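Local coordinates for protection of telomeres protein poz1 (Schizosaccharomyces pombe, PDB 5WE0), which binds telomeric DNA and negatively regulates telomerase and telomere length, at residues C149-M152 against A153-F156. Numbering follows the deposited sequence.
Sequences CRWM and AFHF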
ATOM      1  N   CYS A 149      -1.012   8.183   5.703  1.00 24.19           N
ATOM      2  CA  CYS A 149      -0.610   8.477   7.085  1.00 28.62           C
ATOM      3  C   CYS A 149      -1.579   9.439   7.761  1.00 26.75           C
ATOM      4  O   CYS A 149      -1.887   9.297   8.946  1.00 28.09           O
ATOM      5  CB  CYS A 149       0.790   9.093   7.119  1.00 31.09           C
ATOM      6  SG  CYS A 149       2.061   8.014   6.483  1.00 40.68           S
ATOM      7  N   ARG A 150      -2.020  10.453   7.034  1.00 26.68           N
ATOM      8  CA  ARG A 150      -2.935  11.426   7.597  1.00 30.88           C
ATOM      9  C   ARG A 150      -4.288  10.788   7.912  1.00 33.46           C
ATOM     10  O   ARG A 150      -4.881  11.044   8.973  1.00 30.28           O
ATOM     11  CB  ARG A 150      -3.083  12.590   6.630  1.00 32.88           C
ATOM     12  CG  ARG A 150      -3.828  13.738   7.237  1.00 46.22           C
ATOM     13  CD  ARG A 150      -3.216  15.049   6.800  1.00 54.39           C
ATOM     14  NE  ARG A 150      -4.144  15.655   5.859  1.00 65.43           N
ATOM     15  CZ  ARG A 150      -4.045  16.883   5.380  1.00 63.87           C
ATOM     16  NH1 ARG A 150      -4.974  17.328   4.545  1.00 66.44           N
ATOM     17  NH2 ARG A 150      -3.027  17.652   5.740  1.00 67.12           N
ATOM     18  N   TRP A 151      -4.794   9.942   7.011  1.00 29.17           N
ATOM     19  CA  TRP A 151      -6.089   9.325   7.290  1.00 32.07           C
ATOM     20  C   TRP A 151      -6.000   8.283   8.399  1.00 29.18           C
ATOM     21  O   TRP A 151      -6.952   8.148   9.181  1.00 27.44           O
ATOM     22  CB  TRP A 151      -6.676   8.744   6.007  1.00 25.18           C
ATOM     23  CG  TRP A 151      -7.403   9.842   5.261  1.00 31.96           C
ATOM     24  CD1 TRP A 151      -6.844  10.922   4.607  1.00 29.92           C
ATOM     25  CD2 TRP A 151      -8.818  10.004   5.159  1.00 27.41           C
ATOM     26  NE1 TRP A 151      -7.836  11.729   4.086  1.00 31.05           N
ATOM     27  CE2 TRP A 151      -9.055  11.184   4.410  1.00 32.31           C
ATOM     28  CE3 TRP A 151      -9.908   9.257   5.607  1.00 31.50           C
ATOM     29  CZ2 TRP A 151     -10.335  11.619   4.097  1.00 38.82           C
ATOM     30  CZ3 TRP A 151     -11.183   9.705   5.324  1.00 38.88           C
ATOM     31  CH2 TRP A 151     -11.390  10.874   4.569  1.00 43.13           C
ATOM     32  N   MET A 152      -4.859   7.586   8.523  1.00 25.76           N
ATOM     33  CA  MET A 152      -4.625   6.756   9.703  1.00 26.93           C
ATOM     34  C   MET A 152      -4.612   7.611  10.970  1.00 28.60           C
ATOM     35  O   MET A 152      -5.223   7.248  11.981  1.00 33.07           O
ATOM     36  CB  MET A 152      -3.311   5.984   9.567  1.00 28.39           C
ATOM     37  CG  MET A 152      -3.071   4.934  10.651  1.00 23.07           C
ATOM     38  SD  MET A 152      -4.299   3.609  10.572  1.00 33.12           S
ATOM     39  CE  MET A 152      -5.139   3.748  12.157  1.00 30.21           C
ATOM     40  N   ALA A 153      -3.941   8.761  10.925  1.00 26.85           N
ATOM     41  CA  ALA A 153      -3.954   9.678  12.062  1.00 30.74           C
ATOM     42  C   ALA A 153      -5.371  10.142  12.378  1.00 29.20           C
ATOM     43  O   ALA A 153      -5.780  10.145  13.542  1.00 32.39           O
ATOM     44  CB  ALA A 153      -3.051  10.880  11.779  1.00 26.87           C
ATOM     45  N   PHE A 154      -6.147  10.511  11.351  1.00 29.70           N
ATOM     46  CA  PHE A 154      -7.547  10.886  11.558  1.00 28.06           C
ATOM     47  C   PHE A 154      -8.324   9.800  12.293  1.00 32.06           C
ATOM     48  O   PHE A 154      -9.100  10.088  13.214  1.00 29.99           O
ATOM     49  CB  PHE A 154      -8.224  11.166  10.223  1.00 26.60           C
ATOM     50  CG  PHE A 154      -7.785  12.434   9.565  1.00 27.86           C
ATOM     51  CD1 PHE A 154      -7.070  13.389  10.264  1.00 29.29           C
ATOM     52  CD2 PHE A 154      -8.086  12.666   8.227  1.00 33.86           C
ATOM     53  CE1 PHE A 154      -6.661  14.558   9.649  1.00 33.81           C
ATOM     54  CE2 PHE A 154      -7.692  13.835   7.600  1.00 35.00           C
ATOM     55  CZ  PHE A 154      -6.978  14.788   8.312  1.00 37.49           C
ATOM     56  N   HIS A 155      -8.150   8.541  11.881  1.00 30.03           N
ATOM     57  CA  HIS A 155      -8.882   7.454  12.529  1.00 27.46           C
ATOM     58  C   HIS A 155      -8.517   7.353  14.008  1.00 32.34           C
ATOM     59  O   HIS A 155      -9.406   7.214  14.859  1.00 33.61           O
ATOM     60  CB  HIS A 155      -8.601   6.138  11.807  1.00 29.05           C
ATOM     61  CG  HIS A 155      -9.332   4.961  12.371  1.00 32.80           C
ATOM     62  ND1 HIS A 155      -8.795   4.148  13.349  1.00 32.75           N
ATOM     63  CD2 HIS A 155     -10.546   4.436  12.068  1.00 28.98           C
ATOM     64  CE1 HIS A 155      -9.651   3.182  13.633  1.00 32.36           C
ATOM     65  NE2 HIS A 155     -10.723   3.337  12.873  1.00 33.91           N
ATOM     66  N   PHE A 156      -7.212   7.425  14.333  1.00 30.98           N
ATOM     67  CA  PHE A 156      -6.768   7.446  15.736  1.00 35.45           C
ATOM     68  C   PHE A 156      -7.458   8.561  16.517  1.00 31.30           C
ATOM     69  O   PHE A 156      -7.988   8.334  17.606  1.00 33.02           O
ATOM     70  CB  PHE A 156      -5.252   7.668  15.822  1.00 33.19           C
ATOM     71  CG  PHE A 156      -4.418   6.415  15.749  1.00 35.24           C
ATOM     72  CD1 PHE A 156      -4.528   5.426  16.705  1.00 36.47           C
ATOM     73  CD2 PHE A 156      -3.470   6.256  14.731  1.00 33.90           C
ATOM     74  CE1 PHE A 156      -3.719   4.292  16.649  1.00 39.24           C
ATOM     75  CE2 PHE A 156      -2.661   5.116  14.668  1.00 32.99           C
ATOM     76  CZ  PHE A 156      -2.788   4.141  15.624  1.00 31.46           C
TER
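M152 and F156, one turn apart near the C-terminal end of helix 130-157, meet through the methionine methyl: CE sits over one face of the F156 ring, 4.1 Å from its centroid and displaced toward the rim. M152 starts with CG anti to its backbone N (chi1 -171°), then bends at chi2 and chi3, which turns the methyl forward along the helix onto the phenyl. SD lies obliquely to the same ring, a Met-aromatic contact, and CE also approaches ND1 of H155 at 3.9 Å.

On another side of the helix, F154 meets two partners from different directions, R150 over its face and W151 at its edge. R150 runs alongside it, pointing the same way, and its CG makes a CH-pi contact over the ring, with CG 3.5 Å from CZ of F154. The R150 carbonyl oxygen lies over one face of that phenyl while accepting the N-H of F154 (N to O 2.7 Å, N-H...O 162°). NE of R150, buried by the contact, has no hydrogen-bond partner in the model, while NH2 makes a weak hydrogen bond to the backbone of another protein's chain. Toward W151 the phenyl turns an edge, T-shaped against the five-membered ring, with centroids 5.2 Å apart and planes at 62°. W209 extends the cluster beyond W151. With an alanine at F154 the stem of R150 would probably lose its CH-pi partner and the indole of W151 the edge packed on its face, leaving a gap on the side toward helix 193-206 and R150 less firmly fixed.

The remaining backbone bonds, including A153 N to C149 O at 2.9 Å, keep the helical i to i+4 ladder intact. Rings and aliphatic carbons thus do the side-chain packing, with M152 and F156 against helices 93-115 and 164-174 and F154 against helix 193-206, while polar pairing inside this segment is left to the backbone.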